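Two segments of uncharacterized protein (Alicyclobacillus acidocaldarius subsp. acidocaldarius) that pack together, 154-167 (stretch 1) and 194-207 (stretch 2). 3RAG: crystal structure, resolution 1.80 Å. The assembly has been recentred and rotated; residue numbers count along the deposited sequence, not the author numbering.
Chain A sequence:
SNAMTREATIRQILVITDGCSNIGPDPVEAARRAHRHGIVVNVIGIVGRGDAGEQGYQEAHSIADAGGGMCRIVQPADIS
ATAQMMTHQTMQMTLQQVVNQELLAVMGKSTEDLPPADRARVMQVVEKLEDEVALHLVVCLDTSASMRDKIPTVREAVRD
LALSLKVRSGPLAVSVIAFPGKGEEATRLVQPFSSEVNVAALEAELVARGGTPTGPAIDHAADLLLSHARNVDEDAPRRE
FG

Stretch 1, residues 154-167: VREAVRDLALSLKV
Stretch 2 (194-207) SSEVNVAALEAELV

This is a small, mixed packing of a helix against a loop and a short, nearly antiparallel helix, a few apolar side chains at its centre and long charged side chains around them, with 576 Å² buried over the two sides. Residues 154-164 have helical phi/psi near -63/-42, the helix entering from earlier in the chain; Leu-165, Lys-166 and Val-167 follow at -69/-24, -70/-18 and -62/-33. In stretch 2, Ser-194 is extended (-155/163), Ser-195 turns at -78/-10, and Glu-196, Val-197 and Asn-198 run out at -133/162, -95/127 and -84/103 before helix 199-205. The helix axes approach to 10.3 Å at 154°. The register follows from CA-CA distances: Arg-155 to Leu-202 6.4 Å, Arg-159 to Val-197 5.9 Å, Ala-162 to Glu-196 6.4 Å, and Lys-166 to Ser-195 7.4 Å.

Asn-198 (chi1 t) caps the second helix: its OD1 accepts from Ala-201 N at 3.0 Å, meeting an amide that has no preceding helical turn to bond to. Just before it, Val-197 (chi1 160°) points toward the first helix. Its CG2 lies 3.4 Å from Ala-162 CB and 4.1 Å from Val-158 CG1 (chi1 t). The small methyl of Ala-162 lets the valine come this close to the helix, and beta-branched Val-197 suits the extended backbone. One turn into helix 2, Leu-202 (m, t) adds CD1, with Leu-202 CD1 4.3 Å from Val-158 CG1. Leu-202 CD1 is also 3.7 Å from Arg-155 O.

Arg-155 (m, t, m, chi4 -111°) serves as both apolar and polar partner. Its CG packs 3.7 Å from CD1 of Leu-206 (m, t), the first residue to leave helical phi/psi, while Glu-203 CG (m, t) lies over one face of the guanidinium, 3.7 Å from Arg-155 NE. Two waters extend its reach. Water 1 accepts from Arg-155 NH1 at 2.9 Å and lies 2.8 Å from both Glu-203 O and Leu-206 O, near the helix C-terminus; water 2 accepts from Arg-155 NE at 2.9 Å and donates to Glu-203 OE2 at 3.2 Å. The arginine thus reaches the glutamate carboxylate through solvent.

Arg-159, extended with chi1 to chi3 all t, borders the contact, its CD 4.3 Å from CG1 of Val-199 (chi1 -8°, between wells). At the other end Lys-166 (t, t, p, t) reaches Glu-196 (m, t, chi3 88°): NZ to OE1 is 3.0 Å, a salt bridge whose hydrogen bond is weak. Long, flexible side chains suit this exposed pairing. Beneath it, Lys-166 CD covers Ser-195 O at 3.7 Å, leaving that carbonyl buried without a polar partner.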

# COMPACT_ATOMS: atom_id res chain seq x y z
N VAL A 154 1.66 15.36 -2.41
CA VAL A 154 1.92 13.92 -2.39
C VAL A 154 3.36 13.61 -2.00
O VAL A 154 3.62 12.71 -1.20
CB VAL A 154 1.55 13.29 -3.75
CG1 VAL A 154 2.03 11.83 -3.84
CG2 VAL A 154 0.04 13.36 -3.95
N ARG A 155 4.31 14.37 -2.54
CA ARG A 155 5.70 14.15 -2.15
C ARG A 155 5.86 14.27 -0.64
O ARG A 155 6.55 13.46 -0.01
CB ARG A 155 6.65 15.15 -2.84
CG ARG A 155 6.70 15.04 -4.37
CD ARG A 155 7.90 15.85 -4.95
NE ARG A 155 7.81 17.27 -4.54
CZ ARG A 155 7.56 18.29 -5.36
NH1 ARG A 155 7.41 18.13 -6.67
NH2 ARG A 155 7.46 19.51 -4.84
N GLU A 156 5.25 15.30 -0.05
CA GLU A 156 5.37 15.50 1.40
C GLU A 156 4.69 14.36 2.18
O GLU A 156 5.19 13.91 3.22
CB GLU A 156 4.77 16.84 1.81
CG GLU A 156 5.35 18.02 1.09
CD GLU A 156 6.10 18.96 2.02
OE1 GLU A 156 6.80 18.46 2.93
OE2 GLU A 156 5.98 20.19 1.83
N ALA A 157 3.53 13.93 1.68
CA ALA A 157 2.76 12.87 2.33
C ALA A 157 3.52 11.56 2.36
O ALA A 157 3.47 10.81 3.34
CB ALA A 157 1.39 12.68 1.62
N VAL A 158 4.20 11.26 1.26
CA VAL A 158 4.94 10.01 1.17
C VAL A 158 6.13 10.04 2.11
O VAL A 158 6.44 9.05 2.78
CB VAL A 158 5.37 9.73 -0.27
CG1 VAL A 158 6.32 8.56 -0.33
CG2 VAL A 158 4.11 9.47 -1.13
N ARG A 159 6.81 11.17 2.16
CA ARG A 159 7.91 11.35 3.09
C ARG A 159 7.40 11.15 4.52
O ARG A 159 8.01 10.44 5.32
CB ARG A 159 8.55 12.73 2.91
CG ARG A 159 9.63 13.04 3.96
CD ARG A 159 10.11 14.48 3.85
NE ARG A 159 11.16 14.76 4.83
CZ ARG A 159 10.92 15.22 6.05
NH1 ARG A 159 9.68 15.45 6.45
NH2 ARG A 159 11.94 15.44 6.88
N ASP A 160 6.28 11.77 4.85
CA ASP A 160 5.72 11.68 6.20
C ASP A 160 5.28 10.26 6.55
O ASP A 160 5.41 9.81 7.69
CB ASP A 160 4.52 12.62 6.34
CG ASP A 160 4.93 14.07 6.45
OD1 ASP A 160 6.15 14.34 6.53
OD2 ASP A 160 4.02 14.93 6.48
N LEU A 161 4.76 9.54 5.56
CA LEU A 161 4.33 8.17 5.79
C LEU A 161 5.52 7.33 6.20
O LEU A 161 5.47 6.59 7.19
CB LEU A 161 3.66 7.59 4.54
CG LEU A 161 3.28 6.11 4.52
CD1 LEU A 161 2.25 5.78 5.61
CD2 LEU A 161 2.69 5.78 3.14
N ALA A 162 6.60 7.43 5.43
CA ALA A 162 7.77 6.64 5.70
C ALA A 162 8.36 7.01 7.05
O ALA A 162 8.79 6.13 7.80
CB ALA A 162 8.83 6.81 4.58
N LEU A 163 8.38 8.30 7.36
CA LEU A 163 8.92 8.72 8.64
C LEU A 163 8.09 8.15 9.79
O LEU A 163 8.64 7.69 10.80
CB LEU A 163 9.02 10.24 8.74
CG LEU A 163 10.10 10.87 7.84
CD1 LEU A 163 10.12 12.37 8.02
CD2 LEU A 163 11.48 10.28 8.10
N SER A 164 6.77 8.16 9.64
CA SER A 164 5.91 7.64 10.71
C SER A 164 6.07 6.12 10.90
O SER A 164 6.05 5.62 12.02
CB SER A 164 4.44 7.97 10.44
OG SER A 164 3.92 7.12 9.44
N LEU A 165 6.23 5.39 9.80
CA LEU A 165 6.42 3.95 9.87
C LEU A 165 7.76 3.54 10.47
O LEU A 165 7.89 2.44 11.03
CB LEU A 165 6.22 3.30 8.49
CG LEU A 165 4.82 3.43 7.89
CD1 LEU A 165 4.84 2.98 6.44
CD2 LEU A 165 3.74 2.64 8.70
N LYS A 166 8.75 4.41 10.39
CA LYS A 166 10.09 4.09 10.87
C LYS A 166 10.12 3.99 12.40
O LYS A 166 11.05 3.44 12.97
CB LYS A 166 11.11 5.12 10.37
CG LYS A 166 12.51 4.56 10.16
CD LYS A 166 13.41 5.51 9.33
CE LYS A 166 13.67 6.82 10.06
NZ LYS A 166 14.78 7.63 9.44
N VAL A 167 9.12 4.56 13.05
CA VAL A 167 8.98 4.51 14.50
C VAL A 167 8.82 3.06 15.00
O VAL A 167 9.27 2.73 16.09
CB VAL A 167 7.76 5.36 14.95
CG1 VAL A 167 7.48 5.18 16.42
CG2 VAL A 167 8.00 6.83 14.61
N SER A 194 14.09 0.64 0.49
CA SER A 194 14.99 1.28 1.44
C SER A 194 14.23 1.54 2.74
O SER A 194 13.01 1.53 2.76
CB SER A 194 15.49 2.60 0.86
OG SER A 194 16.20 3.34 1.84
N SER A 195 14.96 1.79 3.82
CA SER A 195 14.31 2.14 5.07
C SER A 195 13.86 3.60 5.07
O SER A 195 13.17 4.03 5.98
CB SER A 195 15.27 1.90 6.24
OG SER A 195 16.50 2.54 5.97
N GLU A 196 14.28 4.37 4.07
CA GLU A 196 13.85 5.76 3.98
C GLU A 196 13.38 6.15 2.58
O GLU A 196 13.68 5.47 1.61
CB GLU A 196 14.97 6.72 4.42
CG GLU A 196 15.24 6.69 5.92
CD GLU A 196 15.83 7.98 6.43
OE1 GLU A 196 15.06 8.91 6.77
OE2 GLU A 196 17.08 8.08 6.47
N VAL A 197 12.65 7.25 2.51
CA VAL A 197 12.22 7.80 1.23
C VAL A 197 13.21 8.87 0.80
O VAL A 197 13.52 9.78 1.57
CB VAL A 197 10.82 8.40 1.36
CG1 VAL A 197 10.55 9.39 0.22
CG2 VAL A 197 9.80 7.29 1.37
N ASN A 198 13.72 8.75 -0.43
CA ASN A 198 14.70 9.68 -1.00
C ASN A 198 13.97 10.89 -1.58
O ASN A 198 13.36 10.79 -2.65
CB ASN A 198 15.46 8.96 -2.12
CG ASN A 198 16.53 9.84 -2.78
OD1 ASN A 198 16.45 11.06 -2.78
ND2 ASN A 198 17.53 9.19 -3.37
N VAL A 199 13.99 12.02 -0.89
CA VAL A 199 13.13 13.12 -1.34
C VAL A 199 13.61 13.75 -2.64
O VAL A 199 12.79 14.16 -3.45
CB VAL A 199 12.82 14.17 -0.23
CG1 VAL A 199 13.33 13.71 1.13
CG2 VAL A 199 13.36 15.54 -0.60
N ALA A 200 14.93 13.80 -2.86
CA ALA A 200 15.46 14.33 -4.11
C ALA A 200 14.95 13.50 -5.27
O ALA A 200 14.66 14.02 -6.33
CB ALA A 200 17.00 14.34 -4.11
N ALA A 201 14.88 12.18 -5.07
CA ALA A 201 14.39 11.31 -6.13
C ALA A 201 12.91 11.56 -6.42
O ALA A 201 12.52 11.60 -7.59
CB ALA A 201 14.64 9.84 -5.78
N LEU A 202 12.09 11.69 -5.37
CA LEU A 202 10.69 12.04 -5.60
C LEU A 202 10.58 13.32 -6.43
O LEU A 202 9.80 13.38 -7.38
CB LEU A 202 9.91 12.24 -4.29
CG LEU A 202 9.54 11.03 -3.43
CD1 LEU A 202 8.83 11.48 -2.15
CD2 LEU A 202 8.66 10.10 -4.23
N GLU A 203 11.34 14.35 -6.07
CA GLU A 203 11.23 15.61 -6.81
C GLU A 203 11.64 15.49 -8.27
O GLU A 203 11.01 16.08 -9.15
CB GLU A 203 12.05 16.71 -6.14
CG GLU A 203 11.48 17.14 -4.81
CD GLU A 203 12.11 18.43 -4.32
OE1 GLU A 203 12.61 19.21 -5.15
OE2 GLU A 203 12.10 18.65 -3.09
N ALA A 204 12.71 14.73 -8.53
CA ALA A 204 13.24 14.60 -9.88
C ALA A 204 12.35 13.73 -10.75
O ALA A 204 12.23 13.97 -11.94
CB ALA A 204 14.70 14.02 -9.87
N GLU A 205 11.74 12.71 -10.16
CA GLU A 205 11.09 11.67 -10.96
C GLU A 205 9.58 11.83 -11.11
O GLU A 205 8.98 11.19 -11.99
CB GLU A 205 11.43 10.28 -10.39
CG GLU A 205 12.94 10.04 -10.22
CD GLU A 205 13.68 9.97 -11.55
OE1 GLU A 205 13.04 9.66 -12.57
OE2 GLU A 205 14.91 10.23 -11.58
N LEU A 206 8.95 12.64 -10.27
CA LEU A 206 7.50 12.79 -10.37
C LEU A 206 7.12 13.93 -11.30
O LEU A 206 6.96 15.08 -10.89
CB LEU A 206 6.84 12.93 -8.97
CG LEU A 206 7.16 11.82 -7.97
CD1 LEU A 206 6.41 12.10 -6.65
CD2 LEU A 206 6.74 10.46 -8.52
N VAL A 207 6.99 13.59 -12.58
CA VAL A 207 6.65 14.58 -13.59
C VAL A 207 5.25 14.28 -14.08
O VAL A 207 4.96 13.16 -14.49
CB VAL A 207 7.62 14.51 -14.78
CG1 VAL A 207 7.43 15.71 -15.69
CG2 VAL A 207 9.05 14.42 -14.29
O HOH W 1 8.30 16.16 -8.62
O HOH W 2 9.23 17.63 -2.08